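Local coordinates for extracellular solute-binding protein (Conexibacter woesei, PDB 4P98) that probably captures a solute outside the cell membrane for an ABC transporter, possibly a nucleoside as in PnrA-like relatives of the BMP lipoprotein family, at residues G129-F134 and G162-L167; S138-V142 and D288-L294; Y185-Q191 and D209-L214; G215-V219 and D235-V239; V223-V228 and V239-T243. All blocks are in the same frame, centred on the assembly; numbering follows the deposited sequence.

Contact 1: G129-F134 and G162-L167; sequences GYLDGF and GIRAGL
The ring of Tyr130 lies against the backbone of the other helix, one face taking a CH-pi contact from Gly166 CA, which sits 3.7 Å from the ring centroid and close to its normal. Both helices carry a GxxxG motif, Gly129 with Gly133 and Gly162 with Gly166, and they pass in the right-handed crossing (-40°) that such motifs favour. Ala165 CB lies 4.0 Å from Tyr130 CE1. The ring of Phe134 stands farther off: CD2 skirts the carbonyl oxygen of Gly166, and the ring itself packs on Leu301 of helix 294-307. Glycine suits its four places because bare backbone meets bare backbone, and the axes of the two segments approach to 6.3 Å. Tyr130 can turn its ring over Gly166 because CG is anti to the backbone N (chi1 -166°), carrying the ring along the interface. Ile163, whose CG1 rests on Gly129, seals the opposite border of the seam together with Leu167, whose CB and CD1 touch Gly133 O. Across the middle runs a ladder of CA-H...O contacts, donated in both directions. From helix 154-170, Ile163 CA approaches Gly129 O at 3.2 Å, and Leu167 CA approaches Gly133 O. From helix 125-137, Tyr130 CA points to Gly162 O, Gly133 CA to Ile163 O, and Phe134 CA to Gly166 O at 3.4 Å.

Contact 2: S138-V142 and D288-L294; sequences SLRGV and DVVPDDL
Leu139, Val289 and Pro291 form the greasy centre where two loops meet. Leu139 divides its branches: CD2 reaches the proline ring, 4.2 Å from Pro291 CD, while CD1 turns to Val289 CG2. Val142 adds CG2, 4.2 Å from Val289 CB. Farther along, Leu294 stretches CD1 to Ser138 CB, 3.6 Å away; its CG is anti to the backbone N (chi1 -178°), which extends the side chain back to the loop. Pro291 CG comes within 3.3 Å of Ser138 O. Serine fits here since its CB can serve the apolar side while OG turns back to bond Phe134 O in the preceding helix.

Outward from this core the backbone takes over. Arg140 N donates to Val289 O at 2.7 Å and nearly straight, fixing the two loops to each other. The chain of Arg140 then bends at CG-CD, so that NE and NH2 both reach one acceptor, Asp288 O, at 3.1 Å each. That oxygen lies near the guanidinium plane; both nitrogens approach from the same face of the carbonyl plane, NE tilted from it and NH2 well above it. Val290 O and Pro291 CA lie over a face of the guanidinium. A long side chain with several N-H groups suits this exposed edge, where two of them share one carbonyl oxygen.

The loop that follows helix 125-137 is thus fastened to the turn leading into helix 294-307, where Pro291 to Leu294 make a type I turn. The side chains of Leu139, Val289 and Val290 all touch Ile241 of strand 240-242.

Contact 3: Y185-Q191 and D209-L214; sequences YDLQKEQ and DDGRGL
Glu190 reaches across the start of the neighbouring helix and spreads its carboxylate over the backbone of Gly211 to Leu214. With CG anti to the backbone N (chi1 -170°) and the chain extended, both oxygens arrive at amide hydrogens. Glu190 OE1 accepts from Gly211 N at 2.9 Å on its syn side; Glu190 OE2 accepts from Leu214 N at 2.9 Å on its anti side, almost straight, and takes a weak, bent bond from Gly213 N. A long, acidic side chain suits this place, since it can reach several amides of another helix, and the positive end of helix 212-221 would probably favour its ionised form. Two waters also lie at OE1: one links it to Asp209 N, the other sits between two acidic oxygens, Glu190 OE1 and Asp209 OD2, which are 4.4 Å apart.

Gly213 lets the helices close in, its CA pointing a C-H at Leu187 O, while Gln191 lays CB and CG along Gly213 O. At the outer end Asp209 OD2 accepts from Tyr185 N at 2.8 Å. Asp210 presents OD2 to the edge of the Tyr185 ring, 3.1 Å from CE1, with ring and carboxylate planes 53° apart. This carboxylate is held by Arg212 in a side-on salt bridge, NE to OD1 and NH2 to OD2. Leu187 CD2 fills in beside Asp210 OD1.

Asp210 OD1 also accepts from Arg212 N, an Asx turn, while Glu190 takes further amides of the first helical turn. Such a loop, running from strand 205-207 into a helix, belongs to the Rossmann-like lobes of periplasmic binding proteins.

Contact 4: G215-V219 and D235-V239; sequences GQAAV and DIKAV
Ile236 pushes its longer branch into the groove beside helix 212-221. Ile236 CD1 is met by Gln216 NE2 at 3.3 Å and by Val219 CG2 at 3.8 Å, both side chains crossing that of the isoleucine at about a right angle. Behind it, Ile236 CG1 lies 3.7 Å from Gly215 C, and Ile236 CG2 rests near Gly215 CA. Glycine is apt at 215 because both of these branches press directly on its backbone. A branched isoleucine is equally apt across from it, since its two branches touch Gly215 and its longer one also reaches Gln216 and Val219.

Val219 does the rest through a single methyl. Besides Ile236 CD1, Val219 CG2 touches Val239 CG2 at 4.0 Å. Val219 CG2 also lies 3.5 Å from Asp235 O, so that it meets three residues of 235-239. Val239 CG2 comes to 4.4 Å from Ala218 CB, and the small Ala218 gives Val239 room to approach.

What sets these groups in place is mostly local. Gln216 bends at CB-CG (chi2 -77°), which swings the amide across to the other segment and brings NE2 to Ile236 CD1, while its aliphatic part lies next to Gln191. The backbone bond from Val239 N to Ile236 O, 3.0 Å, holds these two residues close, presenting both apolar side chains to helix 212-221.

The contact thus packs helix 212-221 against the short helix 234-237 that leads to strand 240-242. Ala217 leans on helix 187-199, and Ile236 continues inward to Val228, in the loop after strand 225-226.

Contact 5: V223-V228 and V239-T243; sequences VPTIGV and VNITT
Thr225 meets Asn240 through its hydroxyl, OG1 donating to Asn240 OD1 at 2.8 Å, in the carbonyl plane and on a lone pair. The two side chains cross at about a right angle. OG1 takes the position between the backbone N and the carbonyl carbon (chi1 68°), turned to the neighbouring strand, while CG2 faces Ala218 and Leu214 of helix 212-221. A threonine serves both needs at once, a hydroxyl for the asparagine and a methyl for the helix. Asn240 OD1 takes a second bond, from Val228 N at 3.2 Å, this donor standing well above the carbonyl plane. The other end of the amide is used as well: Asn240 ND2 donates to Thr243 OG1 at 3.0 Å, close to the amide plane. With both ends held, the amide can hardly rotate, and its two functions explain the choice of asparagine.

The strands run parallel, bounding the beta-alpha-beta unit of strand 225-226, helix 234-237 and strand 240-242 at one border of the five-stranded sheet. Thr225 N donates to Val239 O at 2.8 Å, and Thr225 O accepts from Ile241 N at 2.9 Å, so that one residue is bonded on both sides of Asn240. Farther along, Gly227 N reaches Thr242 O at 3.0 Å. The positive phi of Gly227 (96°), easy for glycine, turns the chain there and brings Val228 N to the asparagine. Ile241 lies side by side with Pro224, its CD1 3.6 Å from Pro224 CB. One water bridges Val228 O and Thr243 OG1.

How the contacts relate
Contact 1 closes the first loop, bringing helix 154-170 back onto helix 125-137 after strand 144-149. Contact 2 opens within that loop, at 138-142, and crosses it, since its partner 288-294 lies far along the chain. Contacts 3, 4 and 5 are all nested inside the long loop of contact 2. Contact 3 joins the starts of helices 187-199 and 212-221 before contact 4 uses the next turn of the latter; contact 5 ends on the same stretch as contact 4 and shares Val239. Asp132 of contact 1 touches Ile226, and Ile241 meets contact 2, so the last two strands of the five-stranded sheet touch contacts 1 and 2.

Contact 1: G129-F134 and G162-L167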
# COMPACT_ATOMS: atom_id res chain seq x y z
N GLY A 129 8.01 -2.12 -2.99
CA GLY A 129 8.87 -2.21 -4.15
C GLY A 129 9.50 -3.58 -4.29
O GLY A 129 9.46 -4.18 -5.36
N TYR A 130 10.03 -4.09 -3.18
CA TYR A 130 10.68 -5.40 -3.19
C TYR A 130 9.75 -6.50 -3.68
O TYR A 130 10.14 -7.32 -4.50
CB TYR A 130 11.26 -5.74 -1.81
CG TYR A 130 12.22 -6.91 -1.85
CD1 TYR A 130 13.58 -6.70 -2.06
CD2 TYR A 130 11.77 -8.21 -1.70
CE1 TYR A 130 14.47 -7.76 -2.09
CE2 TYR A 130 12.65 -9.29 -1.73
CZ TYR A 130 14.00 -9.05 -1.92
OH TYR A 130 14.88 -10.11 -1.98
N LEU A 131 8.50 -6.52 -3.20
CA LEU A 131 7.55 -7.53 -3.63
C LEU A 131 7.21 -7.41 -5.12
O LEU A 131 7.10 -8.42 -5.83
CB LEU A 131 6.29 -7.49 -2.78
CG LEU A 131 5.21 -8.50 -3.11
CD1 LEU A 131 5.76 -9.93 -3.04
CD2 LEU A 131 4.02 -8.33 -2.21
N ASP A 132 7.06 -6.19 -5.61
CA ASP A 132 6.82 -5.98 -7.05
C ASP A 132 7.95 -6.54 -7.89
O ASP A 132 7.72 -7.26 -8.88
CB ASP A 132 6.68 -4.49 -7.37
CG ASP A 132 5.46 -3.89 -6.78
OD1 ASP A 132 4.44 -4.59 -6.62
OD2 ASP A 132 5.52 -2.67 -6.49
N GLY A 133 9.18 -6.19 -7.51
CA GLY A 133 10.38 -6.63 -8.21
C GLY A 133 10.56 -8.14 -8.14
O GLY A 133 10.96 -8.77 -9.12
N PHE A 134 10.27 -8.72 -6.98
CA PHE A 134 10.34 -10.16 -6.81
C PHE A 134 9.33 -10.89 -7.69
O PHE A 134 9.66 -11.92 -8.28
CB PHE A 134 10.14 -10.54 -5.35
CG PHE A 134 10.32 -12.00 -5.08
CD1 PHE A 134 9.24 -12.86 -5.13
CD2 PHE A 134 11.57 -12.52 -4.79
CE1 PHE A 134 9.40 -14.22 -4.89
CE2 PHE A 134 11.74 -13.88 -4.56
CZ PHE A 134 10.65 -14.72 -4.60
N GLY A 162 13.91 -0.78 -3.96
CA GLY A 162 13.26 -2.05 -3.62
C GLY A 162 12.94 -2.92 -4.81
O GLY A 162 13.24 -4.12 -4.81
N ILE A 163 12.34 -2.33 -5.84
CA ILE A 163 11.99 -3.08 -7.05
C ILE A 163 13.22 -3.73 -7.64
O ILE A 163 13.20 -4.92 -7.99
CB ILE A 163 11.36 -2.17 -8.14
CG1 ILE A 163 10.00 -1.67 -7.68
CG2 ILE A 163 11.20 -2.96 -9.46
CD1 ILE A 163 9.37 -0.68 -8.64
N ARG A 164 14.28 -2.94 -7.77
CA ARG A 164 15.52 -3.40 -8.37
C ARG A 164 16.08 -4.58 -7.57
O ARG A 164 16.49 -5.60 -8.14
CB ARG A 164 16.53 -2.26 -8.42
CG ARG A 164 17.71 -2.49 -9.35
CD ARG A 164 18.72 -1.35 -9.27
NE ARG A 164 18.30 -0.15 -9.99
CZ ARG A 164 18.58 0.12 -11.27
NH1 ARG A 164 19.30 -0.73 -12.02
NH2 ARG A 164 18.15 1.25 -11.83
N ALA A 165 16.08 -4.45 -6.24
CA ALA A 165 16.57 -5.49 -5.36
C ALA A 165 15.75 -6.77 -5.42
O ALA A 165 16.31 -7.87 -5.47
CB ALA A 165 16.66 -4.98 -3.92
N GLY A 166 14.43 -6.64 -5.41
CA GLY A 166 13.54 -7.79 -5.54
C GLY A 166 13.73 -8.52 -6.85
O GLY A 166 13.73 -9.76 -6.90
N LEU A 167 13.88 -7.75 -7.92
CA LEU A 167 14.10 -8.31 -9.25
C LEU A 167 15.44 -9.03 -9.33
O LEU A 167 15.51 -10.13 -9.87
CB LEU A 167 14.04 -7.21 -10.32
CG LEU A 167 14.29 -7.67 -11.77
CD1 LEU A 167 13.24 -8.68 -12.19
CD2 LEU A 167 14.27 -6.46 -12.68

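Contact 2: S138-V142 and D288-L294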
# COMPACT_ATOMS: atom_id res chain seq x y z
N SER A 138 10.01 -13.42 -10.98
CA SER A 138 9.48 -14.78 -10.89
C SER A 138 8.71 -15.23 -12.13
O SER A 138 8.26 -16.36 -12.19
CB SER A 138 8.55 -14.90 -9.67
OG SER A 138 9.27 -14.69 -8.47
N LEU A 139 8.56 -14.34 -13.11
CA LEU A 139 7.70 -14.62 -14.26
C LEU A 139 8.43 -15.45 -15.31
O LEU A 139 9.64 -15.60 -15.24
CB LEU A 139 7.22 -13.31 -14.90
CG LEU A 139 6.48 -12.35 -13.99
CD1 LEU A 139 6.17 -11.06 -14.75
CD2 LEU A 139 5.20 -12.98 -13.44
N ARG A 140 7.69 -15.97 -16.28
CA ARG A 140 8.28 -16.82 -17.33
C ARG A 140 8.54 -16.00 -18.58
O ARG A 140 7.60 -15.43 -19.13
CB ARG A 140 7.34 -17.96 -17.69
CG ARG A 140 7.33 -19.12 -16.71
CD ARG A 140 6.56 -20.32 -17.26
NE ARG A 140 5.18 -19.97 -17.59
CZ ARG A 140 4.11 -20.75 -17.38
NH1 ARG A 140 4.23 -21.95 -16.83
NH2 ARG A 140 2.90 -20.30 -17.72
N GLY A 141 9.80 -15.96 -19.01
CA GLY A 141 10.16 -15.32 -20.27
C GLY A 141 10.25 -13.80 -20.23
O GLY A 141 10.22 -13.16 -21.26
N VAL A 142 10.39 -13.23 -19.04
CA VAL A 142 10.48 -11.77 -18.91
C VAL A 142 11.91 -11.42 -18.55
O VAL A 142 12.33 -11.60 -17.40
CB VAL A 142 9.50 -11.25 -17.85
CG1 VAL A 142 9.66 -9.75 -17.65
CG2 VAL A 142 8.07 -11.60 -18.24
N ASP A 288 1.18 -16.01 -20.95
CA ASP A 288 1.63 -17.24 -20.30
C ASP A 288 2.89 -16.94 -19.47
O ASP A 288 3.75 -17.80 -19.31
CB ASP A 288 1.89 -18.34 -21.34
CG ASP A 288 3.13 -18.08 -22.17
OD1 ASP A 288 3.58 -16.91 -22.24
OD2 ASP A 288 3.68 -19.06 -22.73
N VAL A 289 2.99 -15.72 -18.95
CA VAL A 289 4.17 -15.34 -18.16
C VAL A 289 4.02 -15.68 -16.67
O VAL A 289 5.01 -15.66 -15.95
CB VAL A 289 4.50 -13.84 -18.29
CG1 VAL A 289 4.55 -13.43 -19.77
CG2 VAL A 289 3.50 -12.99 -17.53
N VAL A 290 2.80 -15.96 -16.20
CA VAL A 290 2.56 -16.16 -14.76
C VAL A 290 2.69 -17.64 -14.35
O VAL A 290 1.86 -18.46 -14.76
CB VAL A 290 1.17 -15.67 -14.32
CG1 VAL A 290 1.00 -15.82 -12.81
CG2 VAL A 290 0.96 -14.21 -14.72
N PRO A 291 3.71 -17.98 -13.55
CA PRO A 291 3.81 -19.38 -13.12
C PRO A 291 2.66 -19.80 -12.22
O PRO A 291 2.13 -18.98 -11.45
CB PRO A 291 5.15 -19.43 -12.38
CG PRO A 291 5.38 -18.03 -11.92
CD PRO A 291 4.84 -17.17 -13.03
N ASP A 292 2.25 -21.07 -12.32
CA ASP A 292 1.14 -21.59 -11.53
C ASP A 292 1.41 -21.47 -10.04
O ASP A 292 0.47 -21.38 -9.24
CB ASP A 292 0.86 -23.07 -11.85
CG ASP A 292 0.36 -23.27 -13.27
OD1 ASP A 292 -0.44 -22.44 -13.76
OD2 ASP A 292 0.78 -24.27 -13.90
N ASP A 293 2.68 -21.47 -9.67
CA ASP A 293 3.07 -21.42 -8.25
C ASP A 293 3.51 -20.03 -7.78
O ASP A 293 4.27 -19.91 -6.82
CB ASP A 293 4.19 -22.44 -8.00
CG ASP A 293 5.50 -22.04 -8.66
OD1 ASP A 293 5.49 -21.14 -9.52
OD2 ASP A 293 6.55 -22.63 -8.32
N LEU A 294 3.06 -18.97 -8.44
CA LEU A 294 3.55 -17.63 -8.07
C LEU A 294 3.27 -17.30 -6.61
O LEU A 294 4.17 -16.84 -5.91
CB LEU A 294 2.98 -16.53 -8.97
CG LEU A 294 3.51 -15.13 -8.66
CD1 LEU A 294 5.03 -15.06 -8.76
CD2 LEU A 294 2.85 -14.11 -9.58

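Contact 3: Y185-Q191 and D209-L214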
# COMPACT_ATOMS: atom_id res chain seq x y z
N TYR A 185 0.35 11.41 -10.05
CA TYR A 185 -0.95 11.24 -10.71
C TYR A 185 -1.04 11.98 -12.05
O TYR A 185 -2.11 12.44 -12.42
CB TYR A 185 -2.07 11.69 -9.75
CG TYR A 185 -3.47 11.16 -10.01
CD1 TYR A 185 -3.69 9.82 -10.34
CD2 TYR A 185 -4.60 11.98 -9.88
CE1 TYR A 185 -4.97 9.34 -10.57
CE2 TYR A 185 -5.88 11.50 -10.10
CZ TYR A 185 -6.06 10.17 -10.45
OH TYR A 185 -7.31 9.66 -10.67
N ASP A 186 0.08 12.12 -12.76
CA ASP A 186 0.06 12.69 -14.12
C ASP A 186 0.01 11.52 -15.08
O ASP A 186 1.03 11.03 -15.53
CB ASP A 186 1.28 13.56 -14.41
CG ASP A 186 1.13 14.35 -15.71
OD1 ASP A 186 0.57 13.83 -16.71
OD2 ASP A 186 1.60 15.49 -15.74
N LEU A 187 -1.20 11.08 -15.38
CA LEU A 187 -1.40 9.84 -16.12
C LEU A 187 -0.88 9.96 -17.55
O LEU A 187 -0.41 8.99 -18.12
CB LEU A 187 -2.87 9.44 -16.07
CG LEU A 187 -3.46 9.24 -14.68
CD1 LEU A 187 -4.91 8.81 -14.80
CD2 LEU A 187 -2.70 8.22 -13.85
N GLN A 188 -0.94 11.16 -18.11
CA GLN A 188 -0.51 11.38 -19.48
C GLN A 188 1.01 11.25 -19.61
O GLN A 188 1.50 10.57 -20.50
CB GLN A 188 -1.04 12.74 -19.97
CG GLN A 188 -2.57 12.70 -20.02
CD GLN A 188 -3.24 14.06 -20.19
OE1 GLN A 188 -2.61 15.11 -20.08
NE2 GLN A 188 -4.54 14.03 -20.44
N LYS A 189 1.75 11.85 -18.68
CA LYS A 189 3.21 11.68 -18.65
C LYS A 189 3.58 10.23 -18.30
O LYS A 189 4.55 9.69 -18.83
CB LYS A 189 3.87 12.63 -17.67
CG LYS A 189 3.95 14.07 -18.15
CD LYS A 189 4.71 14.94 -17.16
CE LYS A 189 4.59 16.43 -17.51
NZ LYS A 189 4.92 17.30 -16.34
N GLU A 190 2.80 9.61 -17.42
CA GLU A 190 3.03 8.21 -17.05
C GLU A 190 2.88 7.30 -18.26
O GLU A 190 3.74 6.46 -18.52
CB GLU A 190 2.04 7.77 -15.99
CG GLU A 190 2.36 6.41 -15.39
CD GLU A 190 1.26 5.96 -14.47
OE1 GLU A 190 1.41 6.14 -13.25
OE2 GLU A 190 0.23 5.49 -15.00
N GLN A 191 1.80 7.49 -19.02
CA GLN A 191 1.63 6.77 -20.28
C GLN A 191 2.81 6.94 -21.25
O GLN A 191 3.33 5.94 -21.77
CB GLN A 191 0.30 7.13 -20.94
CG GLN A 191 0.05 6.31 -22.20
CD GLN A 191 -1.39 6.32 -22.66
OE1 GLN A 191 -2.26 6.91 -22.03
NE2 GLN A 191 -1.64 5.64 -23.76
N ASP A 209 3.46 4.71 -9.10
CA ASP A 209 2.48 5.74 -8.83
C ASP A 209 1.09 5.16 -9.19
O ASP A 209 0.83 3.99 -8.92
CB ASP A 209 2.83 7.03 -9.58
CG ASP A 209 2.08 8.24 -9.04
OD1 ASP A 209 2.32 8.62 -7.88
OD2 ASP A 209 1.23 8.79 -9.75
N ASP A 210 0.21 5.93 -9.81
CA ASP A 210 -1.15 5.47 -10.04
C ASP A 210 -1.19 4.23 -10.94
O ASP A 210 -1.83 3.23 -10.60
CB ASP A 210 -2.02 6.58 -10.63
CG ASP A 210 -3.44 6.14 -10.87
OD1 ASP A 210 -3.70 5.56 -11.93
OD2 ASP A 210 -4.30 6.33 -9.99
N GLY A 211 -0.51 4.31 -12.07
CA GLY A 211 -0.44 3.20 -13.01
C GLY A 211 -1.44 3.20 -14.17
O GLY A 211 -1.23 2.47 -15.12
N ARG A 212 -2.53 3.95 -14.10
CA ARG A 212 -3.55 3.90 -15.18
C ARG A 212 -3.01 4.27 -16.57
O ARG A 212 -3.46 3.71 -17.58
CB ARG A 212 -4.77 4.73 -14.84
CG ARG A 212 -5.79 3.95 -14.04
CD ARG A 212 -6.91 4.84 -13.55
NE ARG A 212 -6.55 5.44 -12.28
CZ ARG A 212 -7.40 5.98 -11.42
NH1 ARG A 212 -8.70 6.02 -11.68
NH2 ARG A 212 -6.95 6.47 -10.26
N GLY A 213 -2.06 5.19 -16.61
CA GLY A 213 -1.45 5.61 -17.87
C GLY A 213 -0.50 4.55 -18.38
O GLY A 213 -0.53 4.18 -19.55
N LEU A 214 0.33 4.03 -17.49
CA LEU A 214 1.19 2.91 -17.80
C LEU A 214 0.38 1.72 -18.33
O LEU A 214 0.80 1.03 -19.26
CB LEU A 214 1.98 2.53 -16.54
CG LEU A 214 2.86 1.29 -16.56
CD1 LEU A 214 4.14 1.54 -15.77
CD2 LEU A 214 2.07 0.10 -16.05
O HOH W 1 3.36 4.62 -12.00
O HOH W 2 1.11 8.70 -12.38

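Contact 4: G215-V219 and D235-V239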
# COMPACT_ATOMS: atom_id res chain seq x y z
N GLY A 215 -0.78 1.50 -17.71
CA GLY A 215 -1.69 0.42 -18.08
C GLY A 215 -2.20 0.54 -19.51
O GLY A 215 -2.29 -0.46 -20.22
N GLN A 216 -2.52 1.77 -19.91
CA GLN A 216 -2.90 2.04 -21.30
C GLN A 216 -1.79 1.67 -22.26
O GLN A 216 -2.03 1.04 -23.30
CB GLN A 216 -3.24 3.52 -21.48
CG GLN A 216 -4.53 3.92 -20.81
CD GLN A 216 -5.75 3.47 -21.59
OE1 GLN A 216 -5.72 3.36 -22.82
NE2 GLN A 216 -6.84 3.20 -20.87
N ALA A 217 -0.57 2.08 -21.94
CA ALA A 217 0.58 1.79 -22.80
C ALA A 217 0.81 0.29 -22.91
O ALA A 217 1.15 -0.23 -23.98
CB ALA A 217 1.83 2.47 -22.26
N ALA A 218 0.64 -0.40 -21.79
CA ALA A 218 0.78 -1.85 -21.73
C ALA A 218 -0.24 -2.56 -22.63
O ALA A 218 0.10 -3.49 -23.35
CB ALA A 218 0.64 -2.33 -20.29
N VAL A 219 -1.49 -2.12 -22.56
CA VAL A 219 -2.54 -2.70 -23.41
C VAL A 219 -2.19 -2.51 -24.89
O VAL A 219 -2.34 -3.43 -25.69
CB VAL A 219 -3.93 -2.10 -23.09
CG1 VAL A 219 -4.96 -2.48 -24.14
CG2 VAL A 219 -4.40 -2.54 -21.70
N ASP A 235 -10.20 -3.46 -19.31
CA ASP A 235 -9.13 -3.84 -20.25
C ASP A 235 -7.75 -3.70 -19.64
O ASP A 235 -6.84 -4.46 -19.99
CB ASP A 235 -9.18 -3.00 -21.54
CG ASP A 235 -10.30 -3.42 -22.49
OD1 ASP A 235 -11.22 -4.15 -22.06
OD2 ASP A 235 -10.26 -3.00 -23.66
N ILE A 236 -7.59 -2.71 -18.77
CA ILE A 236 -6.30 -2.46 -18.11
C ILE A 236 -6.13 -3.47 -16.97
O ILE A 236 -5.08 -4.09 -16.84
CB ILE A 236 -6.16 -1.00 -17.61
CG1 ILE A 236 -5.78 -0.03 -18.73
CG2 ILE A 236 -5.02 -0.88 -16.62
CD1 ILE A 236 -6.69 -0.01 -19.93
N LYS A 237 -7.17 -3.64 -16.16
CA LYS A 237 -7.14 -4.63 -15.08
C LYS A 237 -6.81 -6.02 -15.62
O LYS A 237 -6.10 -6.79 -14.98
CB LYS A 237 -8.47 -4.66 -14.30
CG LYS A 237 -8.66 -3.45 -13.38
CD LYS A 237 -9.70 -3.71 -12.29
CE LYS A 237 -11.11 -3.67 -12.85
NZ LYS A 237 -12.14 -3.87 -11.78
N ALA A 238 -7.27 -6.32 -16.82
CA ALA A 238 -7.03 -7.62 -17.43
C ALA A 238 -5.55 -7.91 -17.69
O ALA A 238 -5.18 -9.06 -17.81
CB ALA A 238 -7.83 -7.76 -18.72
N VAL A 239 -4.69 -6.89 -17.76
CA VAL A 239 -3.27 -7.14 -17.97
C VAL A 239 -2.42 -6.96 -16.69
O VAL A 239 -1.23 -7.15 -16.72
CB VAL A 239 -2.70 -6.30 -19.13
CG1 VAL A 239 -3.49 -6.59 -20.40
CG2 VAL A 239 -2.71 -4.80 -18.81

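Contact 5: V223-V228 and V239-T243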
# COMPACT_ATOMS: atom_id res chain seq x y z
N VAL A 223 1.68 -6.15 -23.23
CA VAL A 223 2.58 -6.60 -22.14
C VAL A 223 1.84 -6.60 -20.82
O VAL A 223 0.86 -5.88 -20.65
CB VAL A 223 3.88 -5.78 -22.00
CG1 VAL A 223 4.76 -5.92 -23.23
CG2 VAL A 223 3.59 -4.32 -21.69
N PRO A 224 2.29 -7.43 -19.86
CA PRO A 224 1.61 -7.41 -18.57
C PRO A 224 2.08 -6.24 -17.70
O PRO A 224 3.13 -5.67 -17.96
CB PRO A 224 2.04 -8.75 -17.94
CG PRO A 224 3.38 -9.00 -18.53
CD PRO A 224 3.26 -8.53 -19.96
N THR A 225 1.31 -5.92 -16.67
CA THR A 225 1.73 -4.94 -15.68
C THR A 225 1.74 -5.51 -14.25
O THR A 225 1.12 -6.55 -13.96
CB THR A 225 0.88 -3.65 -15.72
OG1 THR A 225 -0.46 -3.91 -15.26
CG2 THR A 225 0.84 -3.04 -17.12
N ILE A 226 2.45 -4.80 -13.38
CA ILE A 226 2.39 -4.99 -11.93
C ILE A 226 2.17 -3.61 -11.30
O ILE A 226 2.79 -2.64 -11.72
CB ILE A 226 3.72 -5.58 -11.40
CG1 ILE A 226 3.87 -7.02 -11.89
CG2 ILE A 226 3.77 -5.54 -9.87
CD1 ILE A 226 5.25 -7.60 -11.65
N GLY A 227 1.28 -3.52 -10.31
CA GLY A 227 1.19 -2.32 -9.48
C GLY A 227 0.15 -1.29 -9.86
O GLY A 227 0.01 -0.27 -9.19
N VAL A 228 -0.61 -1.57 -10.93
CA VAL A 228 -1.59 -0.62 -11.43
C VAL A 228 -2.80 -0.54 -10.50
O VAL A 228 -3.26 -1.54 -9.98
CB VAL A 228 -2.03 -0.94 -12.88
CG1 VAL A 228 -3.10 0.02 -13.35
CG2 VAL A 228 -0.82 -0.90 -13.79
N VAL A 239 -4.69 -6.89 -17.76
CA VAL A 239 -3.27 -7.14 -17.97
C VAL A 239 -2.42 -6.96 -16.69
O VAL A 239 -1.23 -7.15 -16.72
CB VAL A 239 -2.70 -6.30 -19.13
CG1 VAL A 239 -3.49 -6.59 -20.40
CG2 VAL A 239 -2.71 -4.80 -18.81
N ASN A 240 -3.06 -6.59 -15.59
CA ASN A 240 -2.34 -6.43 -14.32
C ASN A 240 -2.29 -7.76 -13.56
O ASN A 240 -3.31 -8.23 -13.06
CB ASN A 240 -2.98 -5.35 -13.46
CG ASN A 240 -2.06 -4.87 -12.34
OD1 ASN A 240 -1.01 -4.28 -12.58
ND2 ASN A 240 -2.48 -5.12 -11.10
N ILE A 241 -1.10 -8.34 -13.49
CA ILE A 241 -0.88 -9.63 -12.85
C ILE A 241 -1.27 -9.52 -11.39
O ILE A 241 -2.13 -10.26 -10.89
CB ILE A 241 0.59 -10.06 -12.98
CG1 ILE A 241 0.94 -10.30 -14.44
CG2 ILE A 241 0.85 -11.35 -12.20
CD1 ILE A 241 2.43 -10.30 -14.71
N THR A 242 -0.68 -8.54 -10.72
CA THR A 242 -0.94 -8.33 -9.32
C THR A 242 -0.39 -6.98 -8.89
O THR A 242 0.32 -6.32 -9.64
CB THR A 242 -0.27 -9.46 -8.49
OG1 THR A 242 -0.70 -9.37 -7.12
CG2 THR A 242 1.23 -9.36 -8.58
N THR A 243 -0.73 -6.60 -7.67
CA THR A 243 -0.25 -5.36 -7.05
C THR A 243 0.05 -5.64 -5.57
O THR A 243 -0.73 -6.29 -4.90
CB THR A 243 -1.34 -4.29 -7.18
OG1 THR A 243 -1.44 -3.88 -8.57
CG2 THR A 243 -1.03 -3.07 -6.29
O HOH W 3 -4.22 -3.05 -7.88